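Local coordinates for protein acetylxylan esterase A (Aspergillus awamori, PDB 5X6S) that removes acetyl side groups from the backbone of acetylated xylans and xylo-oligosaccharides, contributing to the breakdown of this plant polysaccharide, at residues Q5-F10 with M19-P24; A129-E134 with E181-G186; A137-Y142 with P192-Y197. One frame throughout, in Å; residues are numbered along the deposited sequence.

Contact 1: residues Q5-F10 with M19-P24; sequences QQVTDF and MYIYVP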
ATOM      1  N   GLN A   5      -3.524  14.344 -20.981  1.00 20.91           N
ATOM      2  CA  GLN A   5      -4.914  14.747 -20.709  1.00 22.72           C
ATOM      3  C   GLN A   5      -4.941  15.418 -19.344  1.00 21.95           C
ATOM      4  O   GLN A   5      -4.294  14.931 -18.380  1.00 21.58           O
ATOM      5  CB  GLN A   5      -5.874  13.538 -20.677  1.00 25.10           C
ATOM      6  CG  GLN A   5      -5.823  12.617 -21.926  1.00 34.92           C
ATOM      7  CD  GLN A   5      -5.515  11.090 -21.607  1.00 44.16           C
ATOM      8  OE1 GLN A   5      -4.318  10.662 -21.425  1.00 43.61           O
ATOM      9  NE2 GLN A   5      -6.575  10.273 -21.600  1.00 43.80           N
ATOM     10  N   GLN A   6      -5.707  16.493 -19.252  1.00 19.75           N
ATOM     11  CA  GLN A   6      -6.051  17.060 -17.955  1.00 20.69           C
ATOM     12  C   GLN A   6      -7.237  16.332 -17.318  1.00 20.55           C
ATOM     13  O   GLN A   6      -8.195  15.996 -18.001  1.00 21.50           O
ATOM     14  CB  GLN A   6      -6.341  18.537 -18.056  1.00 20.54           C
ATOM     15  CG  GLN A   6      -6.696  19.144 -16.723  1.00 21.22           C
ATOM     16  CD  GLN A   6      -6.815  20.645 -16.725  1.00 24.64           C
ATOM     17  OE1 GLN A   6      -6.811  21.285 -17.772  1.00 23.94           O
ATOM     18  NE2 GLN A   6      -6.930  21.214 -15.546  1.00 22.16           N
ATOM     19  N   VAL A   7      -7.158  16.071 -16.019  1.00 19.74           N
ATOM     20  CA  VAL A   7      -8.196  15.430 -15.273  1.00 19.14           C
ATOM     21  C   VAL A   7      -8.642  16.378 -14.187  1.00 21.05           C
ATOM     22  O   VAL A   7      -7.841  16.902 -13.416  1.00 19.46           O
ATOM     23  CB  VAL A   7      -7.766  14.066 -14.672  1.00 18.90           C
ATOM     24  CG1 VAL A   7      -8.878  13.491 -13.808  1.00 17.47           C
ATOM     25  CG2 VAL A   7      -7.305  13.107 -15.785  1.00 19.69           C
ATOM     26  N   THR A   8      -9.947  16.578 -14.117  1.00 23.76           N
ATOM     27  CA  THR A   8     -10.515  17.611 -13.287  1.00 27.82           C
ATOM     28  C   THR A   8     -11.312  17.127 -12.131  1.00 28.25           C
ATOM     29  O   THR A   8     -11.525  17.871 -11.178  1.00 33.80           O
ATOM     30  CB  THR A   8     -11.374  18.582 -14.123  1.00 28.67           C
ATOM     31  OG1 THR A   8     -11.808  19.605 -13.270  1.00 35.66           O
ATOM     32  CG2 THR A   8     -12.551  17.955 -14.695  1.00 26.03           C
ATOM     33  N   ASP A   9     -11.780  15.902 -12.133  1.00 29.26           N
ATOM     34  CA  ASP A   9     -12.606  15.517 -10.952  1.00 32.16           C
ATOM     35  C   ASP A   9     -12.015  14.267 -10.332  1.00 30.01           C
ATOM     36  O   ASP A   9     -12.547  13.156 -10.493  1.00 33.02           O
ATOM     37  CB  ASP A   9     -14.058  15.319 -11.423  1.00 35.47           C
ATOM     38  CG  ASP A   9     -15.016  14.898 -10.304  1.00 42.07           C
ATOM     39  OD1 ASP A   9     -15.183  15.688  -9.334  1.00 48.77           O
ATOM     40  OD2 ASP A   9     -15.634  13.788 -10.425  1.00 45.00           O
ATOM     41  N   PHE A  10     -10.897  14.416  -9.639  1.00 23.79           N
ATOM     42  CA  PHE A  10     -10.164  13.227  -9.198  1.00 21.58           C
ATOM     43  C   PHE A  10     -10.293  12.989  -7.704  1.00 21.41           C
ATOM     44  O   PHE A  10      -9.590  12.141  -7.166  1.00 21.44           O
ATOM     45  CB  PHE A  10      -8.688  13.324  -9.599  1.00 20.01           C
ATOM     46  CG  PHE A  10      -8.020  14.571  -9.119  1.00 17.77           C
ATOM     47  CD1 PHE A  10      -7.496  14.636  -7.837  1.00 17.83           C
ATOM     48  CD2 PHE A  10      -7.924  15.701  -9.953  1.00 16.67           C
ATOM     49  CE1 PHE A  10      -6.899  15.821  -7.363  1.00 16.79           C
ATOM     50  CE2 PHE A  10      -7.325  16.883  -9.482  1.00 17.71           C
ATOM     51  CZ  PHE A  10      -6.772  16.925  -8.230  1.00 18.06           C
ATOM     52  N   MET A  19      -4.195  18.394 -12.446  1.00 15.71           N
ATOM     53  CA  MET A  19      -3.776  17.042 -12.684  1.00 16.75           C
ATOM     54  C   MET A  19      -3.692  16.785 -14.181  1.00 15.71           C
ATOM     55  O   MET A  19      -4.686  16.991 -14.886  1.00 17.03           O
ATOM     56  CB  MET A  19      -4.749  16.044 -12.070  1.00 16.25           C
ATOM     57  CG  MET A  19      -4.419  14.624 -12.391  1.00 17.31           C
ATOM     58  SD  MET A  19      -5.551  13.459 -11.664  1.00 16.97           S
ATOM     59  CE  MET A  19      -5.004  11.920 -12.392  1.00 19.12           C
ATOM     60  N   TYR A  20      -2.531  16.388 -14.655  1.00 15.17           N
ATOM     61  CA  TYR A  20      -2.351  15.971 -16.047  1.00 16.73           C
ATOM     62  C   TYR A  20      -1.754  14.599 -16.064  1.00 17.68           C
ATOM     63  O   TYR A  20      -0.839  14.303 -15.286  1.00 17.79           O
ATOM     64  CB  TYR A  20      -1.470  16.928 -16.840  1.00 17.63           C
ATOM     65  CG  TYR A  20      -2.002  18.358 -16.873  1.00 17.32           C
ATOM     66  CD1 TYR A  20      -1.832  19.201 -15.802  1.00 18.46           C
ATOM     67  CD2 TYR A  20      -2.704  18.829 -17.957  1.00 20.56           C
ATOM     68  CE1 TYR A  20      -2.276  20.523 -15.820  1.00 19.71           C
ATOM     69  CE2 TYR A  20      -3.171  20.145 -17.999  1.00 17.68           C
ATOM     70  CZ  TYR A  20      -2.956  20.981 -16.920  1.00 20.14           C
ATOM     71  OH  TYR A  20      -3.458  22.247 -16.909  1.00 21.84           O
ATOM     72  N   ILE A  21      -2.238  13.740 -16.952  1.00 17.21           N
ATOM     73  CA  ILE A  21      -1.665  12.400 -17.104  1.00 17.71           C
ATOM     74  C   ILE A  21      -1.230  12.072 -18.512  1.00 16.79           C
ATOM     75  O   ILE A  21      -1.866  12.486 -19.498  1.00 16.97           O
ATOM     76  CB  ILE A  21      -2.609  11.287 -16.614  1.00 18.15           C
ATOM     77  CG1 ILE A  21      -3.903  11.245 -17.420  1.00 19.44           C
ATOM     78  CG2 ILE A  21      -2.969  11.526 -15.177  1.00 19.82           C
ATOM     79  CD1 ILE A  21      -4.747  10.005 -17.040  1.00 21.27           C
ATOM     80  N   TYR A  22      -0.117  11.356 -18.625  1.00 16.36           N
ATOM     81  CA  TYR A  22       0.266  10.782 -19.884  1.00 16.65           C
ATOM     82  C   TYR A  22      -0.054   9.303 -19.848  1.00 17.08           C
ATOM     83  O   TYR A  22       0.545   8.548 -19.076  1.00 15.42           O
ATOM     84  CB  TYR A  22       1.734  10.990 -20.235  1.00 16.20           C
ATOM     85  CG  TYR A  22       2.079  10.433 -21.604  1.00 15.75           C
ATOM     86  CD1 TYR A  22       1.855  11.173 -22.765  1.00 16.45           C
ATOM     87  CD2 TYR A  22       2.623   9.179 -21.750  1.00 16.52           C
ATOM     88  CE1 TYR A  22       2.149  10.625 -24.047  1.00 17.62           C
ATOM     89  CE2 TYR A  22       2.937   8.648 -22.992  1.00 15.65           C
ATOM     90  CZ  TYR A  22       2.696   9.389 -24.151  1.00 17.72           C
ATOM     91  OH  TYR A  22       3.021   8.854 -25.384  1.00 17.61           O
ATOM     92  N   VAL A  23      -0.950   8.896 -20.748  1.00 17.54           N
ATOM     93  CA  VAL A  23      -1.287   7.482 -20.913  1.00 19.51           C
ATOM     94  C   VAL A  23      -0.635   6.984 -22.213  1.00 20.20           C
ATOM     95  O   VAL A  23      -1.002   7.454 -23.295  1.00 20.25           O
ATOM     96  CB  VAL A  23      -2.819   7.241 -20.957  1.00 20.56           C
ATOM     97  CG1 VAL A  23      -3.118   5.754 -21.027  1.00 22.11           C
ATOM     98  CG2 VAL A  23      -3.508   7.827 -19.725  1.00 20.35           C
ATOM     99  N   PRO A  24       0.367   6.096 -22.111  1.00 19.18           N
ATOM    100  CA  PRO A  24       1.060   5.731 -23.337  1.00 19.70           C
ATOM    101  C   PRO A  24       0.218   4.874 -24.288  1.00 21.19           C
ATOM    102  O   PRO A  24      -0.738   4.230 -23.876  1.00 19.43           O
ATOM    103  CB  PRO A  24       2.243   4.922 -22.835  1.00 20.04           C
ATOM    104  CG  PRO A  24       1.789   4.323 -21.529  1.00 19.16           C
ATOM    105  CD  PRO A  24       0.911   5.404 -20.938  1.00 18.27           C
TER
HETATM  106  O   HOH W   1      -6.746  19.416 -13.241  1.00 16.88           O

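Contact 2: residues A129-E134 with E181-G186; sequences AATYPE and EAMYSG. With NA (sodium ion), chain G.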
ATOM      1  N   ALA A 129       6.341  11.233   0.425  1.00 16.40           N
ATOM      2  CA  ALA A 129       6.823  10.022   1.086  1.00 16.26           C
ATOM      3  C   ALA A 129       6.405   9.987   2.577  1.00 15.95           C
ATOM      4  O   ALA A 129       6.100   8.940   3.108  1.00 18.06           O
ATOM      5  CB  ALA A 129       8.333   9.908   0.946  1.00 16.13           C
ATOM      6  N   ALA A 130       6.462  11.123   3.233  1.00 15.97           N
ATOM      7  CA  ALA A 130       6.156  11.266   4.657  1.00 16.20           C
ATOM      8  C   ALA A 130       4.665  11.347   4.962  1.00 16.31           C
ATOM      9  O   ALA A 130       4.217  10.856   6.012  1.00 16.46           O
ATOM     10  CB  ALA A 130       6.834  12.501   5.183  1.00 17.19           C
ATOM     11  N   THR A 131       3.897  11.983   4.088  1.00 16.31           N
ATOM     12  CA  THR A 131       2.469  12.232   4.365  1.00 16.01           C
ATOM     13  C   THR A 131       1.572  11.098   3.835  1.00 16.24           C
ATOM     14  O   THR A 131       0.571  10.789   4.470  1.00 16.85           O
ATOM     15  CB  THR A 131       1.976  13.574   3.783  1.00 16.87           C
ATOM     16  OG1 THR A 131       2.384  13.698   2.412  1.00 15.92           O
ATOM     17  CG2 THR A 131       2.497  14.778   4.595  1.00 15.38           C
ATOM     18  N   TYR A 132       1.912  10.522   2.666  1.00 16.92           N
ATOM     19  CA  TYR A 132       1.191   9.375   2.052  1.00 17.09           C
ATOM     20  C   TYR A 132       2.128   8.167   1.790  1.00 18.52           C
ATOM     21  O   TYR A 132       2.170   7.625   0.694  1.00 18.93           O
ATOM     22  CB  TYR A 132       0.358   9.834   0.802  1.00 16.79           C
ATOM     23  CG  TYR A 132      -0.530  10.954   1.205  1.00 16.52           C
ATOM     24  CD1 TYR A 132      -1.819  10.707   1.689  1.00 18.30           C
ATOM     25  CD2 TYR A 132      -0.060  12.275   1.225  1.00 16.86           C
ATOM     26  CE1 TYR A 132      -2.609  11.735   2.141  1.00 16.61           C
ATOM     27  CE2 TYR A 132      -0.854  13.314   1.671  1.00 16.71           C
ATOM     28  CZ  TYR A 132      -2.128  13.021   2.153  1.00 17.40           C
ATOM     29  OH  TYR A 132      -2.898  14.044   2.640  1.00 18.47           O
ATOM     30  N   PRO A 133       2.910   7.735   2.828  1.00 20.03           N
ATOM     31  CA  PRO A 133       3.863   6.616   2.614  1.00 18.91           C
ATOM     32  C   PRO A 133       3.220   5.353   2.032  1.00 18.38           C
ATOM     33  O   PRO A 133       3.849   4.649   1.248  1.00 18.54           O
ATOM     34  CB  PRO A 133       4.396   6.340   4.029  1.00 18.62           C
ATOM     35  CG  PRO A 133       3.331   6.888   4.952  1.00 18.69           C
ATOM     36  CD  PRO A 133       2.877   8.137   4.247  1.00 19.18           C
ATOM     37  N   GLU A 134       1.948   5.118   2.376  1.00 18.64           N
ATOM     38  CA  GLU A 134       1.157   3.961   1.925  1.00 17.62           C
ATOM     39  C   GLU A 134       0.979   3.850   0.421  1.00 18.35           C
ATOM     40  O   GLU A 134       0.750   2.773  -0.069  1.00 18.08           O
ATOM     41  CB  GLU A 134      -0.235   3.943   2.598  1.00 18.23           C
ATOM     42  CG  GLU A 134      -1.250   5.032   2.142  1.00 18.92           C
ATOM     43  CD  GLU A 134      -1.079   6.408   2.779  1.00 18.93           C
ATOM     44  OE1 GLU A 134      -0.110   6.601   3.553  1.00 18.57           O
ATOM     45  OE2 GLU A 134      -1.911   7.319   2.515  1.00 18.03           O
ATOM     46  N   GLU A 181       7.887  11.359  10.936  1.00 22.92           N
ATOM     47  CA  GLU A 181       6.906  10.512  11.589  1.00 23.94           C
ATOM     48  C   GLU A 181       5.649  11.329  11.942  1.00 22.26           C
ATOM     49  O   GLU A 181       4.527  10.830  11.813  1.00 21.44           O
ATOM     50  CB  GLU A 181       7.520   9.843  12.817  1.00 24.95           C
ATOM     51  CG  GLU A 181       6.701   8.685  13.422  1.00 30.17           C
ATOM     52  CD  GLU A 181       5.458   9.120  14.264  1.00 32.92           C
ATOM     53  OE1 GLU A 181       5.435  10.285  14.782  1.00 35.03           O
ATOM     54  OE2 GLU A 181       4.519   8.278  14.413  1.00 32.95           O
ATOM     55  N   ALA A 182       5.847  12.571  12.389  1.00 19.96           N
ATOM     56  CA  ALA A 182       4.757  13.401  12.851  1.00 21.08           C
ATOM     57  C   ALA A 182       3.769  13.767  11.707  1.00 22.24           C
ATOM     58  O   ALA A 182       2.619  14.155  11.946  1.00 20.51           O
ATOM     59  CB  ALA A 182       5.313  14.662  13.477  1.00 22.76           C
ATOM     60  N   MET A 183       4.249  13.642  10.457  1.00 21.31           N
ATOM     61  CA  MET A 183       3.407  13.940   9.292  1.00 20.82           C
ATOM     62  C   MET A 183       2.329  12.861   9.090  1.00 21.16           C
ATOM     63  O   MET A 183       1.335  13.104   8.410  1.00 22.29           O
ATOM     64  CB  MET A 183       4.269  14.078   8.050  1.00 20.81           C
ATOM     65  CG  MET A 183       5.317  15.168   8.232  1.00 21.42           C
ATOM     66  SD  MET A 183       6.025  15.762   6.699  1.00 22.13           S
ATOM     67  CE  MET A 183       7.071  17.023   7.382  1.00 19.56           C
ATOM     68  N   TYR A 184       2.565  11.654   9.579  1.00 19.91           N
ATOM     69  CA  TYR A 184       1.509  10.675   9.718  1.00 21.41           C
ATOM     70  C   TYR A 184       1.693   9.984  11.071  1.00 21.99           C
ATOM     71  O   TYR A 184       2.200   8.850  11.124  1.00 22.27           O
ATOM     72  CB  TYR A 184       1.518   9.648   8.551  1.00 21.32           C
ATOM     73  CG  TYR A 184       0.331   8.727   8.475  1.00 21.57           C
ATOM     74  CD1 TYR A 184      -0.631   8.681   9.480  1.00 20.18           C
ATOM     75  CD2 TYR A 184       0.146   7.880   7.362  1.00 21.50           C
ATOM     76  CE1 TYR A 184      -1.713   7.835   9.388  1.00 19.97           C
ATOM     77  CE2 TYR A 184      -0.916   7.013   7.288  1.00 20.37           C
ATOM     78  CZ  TYR A 184      -1.847   6.971   8.299  1.00 20.08           C
ATOM     79  OH  TYR A 184      -2.909   6.079   8.245  1.00 19.82           O
ATOM     80  N   SER A 185       1.280  10.627  12.167  1.00 23.02           N
ATOM     81  CA  SER A 185       1.629  10.022  13.474  1.00 25.12           C
ATOM     82  C   SER A 185       0.979   8.680  13.713  1.00 23.41           C
ATOM     83  O   SER A 185      -0.203   8.455  13.368  1.00 22.79           O
ATOM     84  CB  SER A 185       1.478  10.939  14.704  1.00 28.82           C
ATOM     85  OG  SER A 185       0.176  11.351  14.859  1.00 33.46           O
ATOM     86  N   GLY A 186       1.781   7.773  14.243  1.00 21.78           N
ATOM     87  CA  GLY A 186       1.308   6.437  14.554  1.00 24.68           C
ATOM     88  C   GLY A 186       1.411   5.447  13.418  1.00 23.67           C
ATOM     89  O   GLY A 186       1.221   4.252  13.608  1.00 23.64           O
TER
HETATM   90 NA    NA G 305      -0.543   0.147  -0.358  1.00 29.11          NA
HETATM   91  O   HOH W   2      -1.810   0.614   1.624  1.00 35.54           O
HETATM   92  O   HOH W   3       0.524   0.164  -2.046  1.00 39.25           O

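Contact 3: residues A137-Y142 with P192-Y197; sequences AAATVY and PRMQIY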
ATOM      1  N   ALA A 137       5.887   2.823  -3.567  1.00 16.57           N
ATOM      2  CA  ALA A 137       6.861   1.747  -3.472  1.00 16.47           C
ATOM      3  C   ALA A 137       8.271   2.283  -3.382  1.00 16.87           C
ATOM      4  O   ALA A 137       9.127   1.708  -2.706  1.00 18.24           O
ATOM      5  CB  ALA A 137       6.727   0.837  -4.682  1.00 18.06           C
ATOM      6  N   ALA A 138       8.531   3.417  -4.050  1.00 16.63           N
ATOM      7  CA  ALA A 138       9.876   4.048  -4.093  1.00 17.26           C
ATOM      8  C   ALA A 138       9.731   5.435  -4.600  1.00 16.63           C
ATOM      9  O   ALA A 138       8.699   5.759  -5.260  1.00 16.47           O
ATOM     10  CB  ALA A 138      10.850   3.260  -4.987  1.00 16.74           C
ATOM     11  N   ALA A 139      10.728   6.263  -4.315  1.00 16.64           N
ATOM     12  CA  ALA A 139      10.763   7.668  -4.673  1.00 16.43           C
ATOM     13  C   ALA A 139      12.154   8.045  -5.062  1.00 17.52           C
ATOM     14  O   ALA A 139      13.121   7.517  -4.446  1.00 16.34           O
ATOM     15  CB  ALA A 139      10.363   8.539  -3.516  1.00 17.27           C
ATOM     16  N   THR A 140      12.281   8.985  -6.012  1.00 16.28           N
ATOM     17  CA  THR A 140      13.608   9.531  -6.423  1.00 16.64           C
ATOM     18  C   THR A 140      13.546  11.031  -6.287  1.00 16.35           C
ATOM     19  O   THR A 140      12.664  11.683  -6.877  1.00 16.72           O
ATOM     20  CB  THR A 140      14.026   9.058  -7.869  1.00 16.19           C
ATOM     21  OG1 THR A 140      14.187   7.627  -7.896  1.00 17.89           O
ATOM     22  CG2 THR A 140      15.359   9.701  -8.328  1.00 16.00           C
ATOM     23  N   VAL A 141      14.482  11.607  -5.553  1.00 15.95           N
ATOM     24  CA  VAL A 141      14.532  13.015  -5.226  1.00 16.94           C
ATOM     25  C   VAL A 141      15.709  13.659  -5.964  1.00 18.19           C
ATOM     26  O   VAL A 141      16.889  13.273  -5.731  1.00 18.95           O
ATOM     27  CB  VAL A 141      14.649  13.225  -3.683  1.00 17.36           C
ATOM     28  CG1 VAL A 141      14.746  14.659  -3.276  1.00 16.25           C
ATOM     29  CG2 VAL A 141      13.481  12.541  -2.948  1.00 18.02           C
ATOM     30  N   TYR A 142      15.394  14.569  -6.882  1.00 17.38           N
ATOM     31  CA  TYR A 142      16.408  15.370  -7.614  1.00 18.39           C
ATOM     32  C   TYR A 142      16.567  16.781  -7.014  1.00 17.59           C
ATOM     33  O   TYR A 142      15.851  17.731  -7.377  1.00 17.45           O
ATOM     34  CB  TYR A 142      16.125  15.440  -9.135  1.00 16.76           C
ATOM     35  CG  TYR A 142      16.361  14.152  -9.836  1.00 17.01           C
ATOM     36  CD1 TYR A 142      17.674  13.719 -10.108  1.00 16.91           C
ATOM     37  CD2 TYR A 142      15.307  13.322 -10.221  1.00 16.21           C
ATOM     38  CE1 TYR A 142      17.909  12.512 -10.713  1.00 18.60           C
ATOM     39  CE2 TYR A 142      15.560  12.074 -10.865  1.00 16.06           C
ATOM     40  CZ  TYR A 142      16.861  11.707 -11.119  1.00 18.30           C
ATOM     41  OH  TYR A 142      17.168  10.541 -11.734  1.00 18.64           O
ATOM     42  N   PRO A 192       7.950   4.319   1.019  1.00 18.05           N
ATOM     43  CA  PRO A 192       8.764   4.125  -0.206  1.00 19.05           C
ATOM     44  C   PRO A 192      10.274   4.018   0.069  1.00 18.00           C
ATOM     45  O   PRO A 192      10.800   4.760   0.926  1.00 18.97           O
ATOM     46  CB  PRO A 192       8.472   5.389  -1.035  1.00 18.91           C
ATOM     47  CG  PRO A 192       7.996   6.414  -0.027  1.00 18.03           C
ATOM     48  CD  PRO A 192       7.279   5.628   1.036  1.00 19.47           C
ATOM     49  N   ARG A 193      10.943   3.166  -0.699  1.00 18.30           N
ATOM     50  CA  ARG A 193      12.413   3.155  -0.765  1.00 18.14           C
ATOM     51  C   ARG A 193      12.853   4.507  -1.359  1.00 18.17           C
ATOM     52  O   ARG A 193      12.365   4.893  -2.424  1.00 17.81           O
ATOM     53  CB  ARG A 193      12.878   2.007  -1.624  1.00 17.53           C
ATOM     54  CG  ARG A 193      12.449   0.643  -1.164  1.00 19.92           C
ATOM     55  CD  ARG A 193      12.938  -0.448  -2.153  1.00 21.02           C
ATOM     56  NE  ARG A 193      12.149  -0.519  -3.404  1.00 23.33           N
ATOM     57  CZ  ARG A 193      12.529   0.003  -4.571  1.00 21.44           C
ATOM     58  NH1 ARG A 193      13.673   0.631  -4.672  1.00 17.71           N
ATOM     59  NH2 ARG A 193      11.741  -0.100  -5.639  1.00 21.88           N
ATOM     60  N   MET A 194      13.744   5.232  -0.670  1.00 17.84           N
ATOM     61  CA  MET A 194      14.148   6.562  -1.035  1.00 18.06           C
ATOM     62  C   MET A 194      15.506   6.604  -1.743  1.00 19.05           C
ATOM     63  O   MET A 194      16.473   6.024  -1.267  1.00 18.68           O
ATOM     64  CB  MET A 194      14.213   7.470   0.182  1.00 17.16           C
ATOM     65  CG  MET A 194      12.961   7.562   1.023  1.00 18.35           C
ATOM     66  SD  MET A 194      11.507   8.118   0.046  1.00 18.66           S
ATOM     67  CE  MET A 194      12.004   9.756  -0.329  1.00 16.51           C
ATOM     68  N   GLN A 195      15.570   7.341  -2.848  1.00 18.31           N
ATOM     69  CA  GLN A 195      16.812   7.614  -3.570  1.00 18.61           C
ATOM     70  C   GLN A 195      16.945   9.098  -3.714  1.00 18.43           C
ATOM     71  O   GLN A 195      16.072   9.768  -4.320  1.00 18.19           O
ATOM     72  CB  GLN A 195      16.771   6.956  -4.950  1.00 19.29           C
ATOM     73  CG  GLN A 195      17.993   7.172  -5.790  1.00 19.27           C
ATOM     74  CD  GLN A 195      17.846   6.500  -7.154  1.00 21.30           C
ATOM     75  OE1 GLN A 195      16.971   6.880  -7.966  1.00 20.07           O
ATOM     76  NE2 GLN A 195      18.655   5.476  -7.400  1.00 18.23           N
ATOM     77  N   ILE A 196      18.032   9.645  -3.158  1.00 18.43           N
ATOM     78  CA  ILE A 196      18.240  11.090  -3.005  1.00 17.63           C
ATOM     79  C   ILE A 196      19.466  11.558  -3.811  1.00 19.33           C
ATOM     80  O   ILE A 196      20.602  11.179  -3.484  1.00 19.77           O
ATOM     81  CB  ILE A 196      18.447  11.457  -1.508  1.00 18.00           C
ATOM     82  CG1 ILE A 196      17.400  10.776  -0.628  1.00 17.89           C
ATOM     83  CG2 ILE A 196      18.584  12.979  -1.292  1.00 17.10           C
ATOM     84  CD1 ILE A 196      15.934  11.131  -0.920  1.00 18.26           C
ATOM     85  N   TYR A 197      19.253  12.389  -4.839  1.00 18.56           N
ATOM     86  CA  TYR A 197      20.330  13.009  -5.600  1.00 19.34           C
ATOM     87  C   TYR A 197      20.532  14.454  -5.160  1.00 19.74           C
ATOM     88  O   TYR A 197      19.581  15.168  -4.870  1.00 21.13           O
ATOM     89  CB  TYR A 197      19.997  13.073  -7.091  1.00 19.36           C
ATOM     90  CG  TYR A 197      19.997  11.776  -7.873  1.00 16.72           C
ATOM     91  CD1 TYR A 197      18.869  10.926  -7.915  1.00 16.24           C
ATOM     92  CD2 TYR A 197      21.103  11.420  -8.641  1.00 19.11           C
ATOM     93  CE1 TYR A 197      18.874   9.759  -8.702  1.00 15.70           C
ATOM     94  CE2 TYR A 197      21.095  10.269  -9.449  1.00 18.65           C
ATOM     95  CZ  TYR A 197      19.993   9.444  -9.479  1.00 17.96           C
ATOM     96  OH  TYR A 197      20.034   8.325 -10.291  1.00 16.22           O
TER
HETATM   97  O   HOH W   4       9.388  -1.114  -2.531  1.00 36.14           O

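Contact 1: residues Q5-F10 with M19-P24
M19 brings together the two strands of the hairpin 3-7/18-23 and the loop that follows the first of them. Its CG is anti to the backbone N (chi1 175°) and the chain stays extended, so it runs alongside V7. M19 CB lies 3.7 Å from F10 CE2 and near V7 O, and M19 CG passes V7 CB at 4.1 Å. M19 SD makes a Met-aromatic contact, meeting the F10 ring obliquely with CD2 at 3.7 Å, while V7 CB touches the same sulfur at 3.8 Å; M19 CE ends 4.2 Å from V7 CB. F10 reaches the sulfur with CG tucked between its backbone N and C (chi1 55°), and the two side chains run antiparallel to one another. On the other face of the hairpin, Q6 lies along Y20: its CG stands over the ring toward the rim, 4.2 Å from the Y20 centroid, with amide and ring planes 31° apart. Q5 and I21 exchange two nearly straight backbone bonds, I21 N to Q5 O being 2.8 Å. A water accepts from Q6 NE2 and M19 N and donates to V7 O, joining both strands. The hairpin forms one margin of the sheet: Y20 and Y22 continue the backbone bonding to strand 63-68, M19 and I21 pack on helix 91-106, and Y22 packs on helix 53-60, where its OH bonds E58.

Contact 2: residues A129-E134 with E181-G186
The C-terminal end of helix 120-131, the helix that follows the presumed nucleophile S119 in this alpha/beta-hydrolase fold, meets here the turn after helix 173-182. No hydrogen bond joins the two segments directly; they meet by apolar packing and a ring edge. M183 turns its CB toward the helix end, where it lies 3.9 Å from CG2 of T131, and its SD comes within 3.7 Å of A130 CB. OG1 of T131 faces elsewhere and bonds V127 O, one turn back in its own helix, which leaves the methyl for M183. Y184, with CG anti to the backbone N (chi1 -170°), runs across the 3-10 segment, with one edge toward P133 and E134. Near the plane of that ring, CG of P133 stands 4.1 Å from Y184 CD2, and OE1 of E134 is 3.8 Å from Y184 CE2. The carboxylate plane is turned 74° from the ring. An oxygen placed at the C-H rim in this way would be mildly favourable electrostatically. The turn is closed within itself by G186 N, which donates to E181 OE2 at 2.8 Å. Beyond the contact, E134 O binds a sodium ion at 2.9 Å along with two waters and E134 O of the second subunit, while Y184 OH bonds S111 of that subunit. H86 ties the two segments together, bonding T131 O and the M183 backbone and stacking on Y184, and helix 91-106 packs against T131 and Y132.

Contact 3: residues A137-Y142 with P192-Y197
Five backbone hydrogen bonds zip strand 138-142 to strand 193-197 in parallel, each donor answered from the neighbouring strand. R193 N begins the ladder with a bond of 3.1 Å to A137 O, approaching above the carbonyl plane; the same oxygen takes a second bond from a water that also accepts from R193 NE. A139 N then gives to R193 O, Q195 N to A139 O, and V141 N to Q195 O. Y197 N ends the series 2.7 Å from V141 O, nearly along the C=O axis. A139 O is doubly served, since W271 NE1 also donates to it. Among the side chains, T140 OG1 donates to Q195 OE1 at 2.9 Å, and Q195 NE2 is satisfied by Q250 OE1, so both ends of this buried amide are held. R193 lays one face of its guanidinium over A138 CB, 3.5 Å from NH2; its NH2 bonds W271 O, and the guanidinium makes a cation-pi contact with W271. Beyond T140 the Y142 and Y197 rings form an offset stack, centroids 4.5 Å apart and planes at 21°; Y142 OH is fixed by D268 and by H264 N. On the other face, I196 CD1 presses V141 CG2 at a tight 3.5 Å. These parallel strands, core of the alpha/beta-hydrolase sheet with Y142 near the presumed nucleophile S119, are flanked by strands 113-118 and 249-254, with helix 120-131 over V141 and M194 and helix 265-272 over T140 and Q195.

Overall arrangement
Contacts 1 and 3 sample one hydrolase sheet; contact 2 lies among the helix ends beside it. Contact 1 lies at one border and contact 3 in the interior, their centres 23 Å apart with strands 63-68, 33-37 and 113-118 between. Contacts 2 and 3 alternate along the chain: helix 120-131 precedes strand 138-142, and helix 173-182 precedes strand 193-199. Their centres are 15 Å apart, and they touch where P192 packs against A129 and P133, P133 O lying 3.6 Å from P192 CD. Contact 1 stands 26 Å from contact 2, centre to centre. Contact 3 is closest to catalysis: the side chain of Y142 is about 7 Å from that of S119, assigned to the charge relay by similarity.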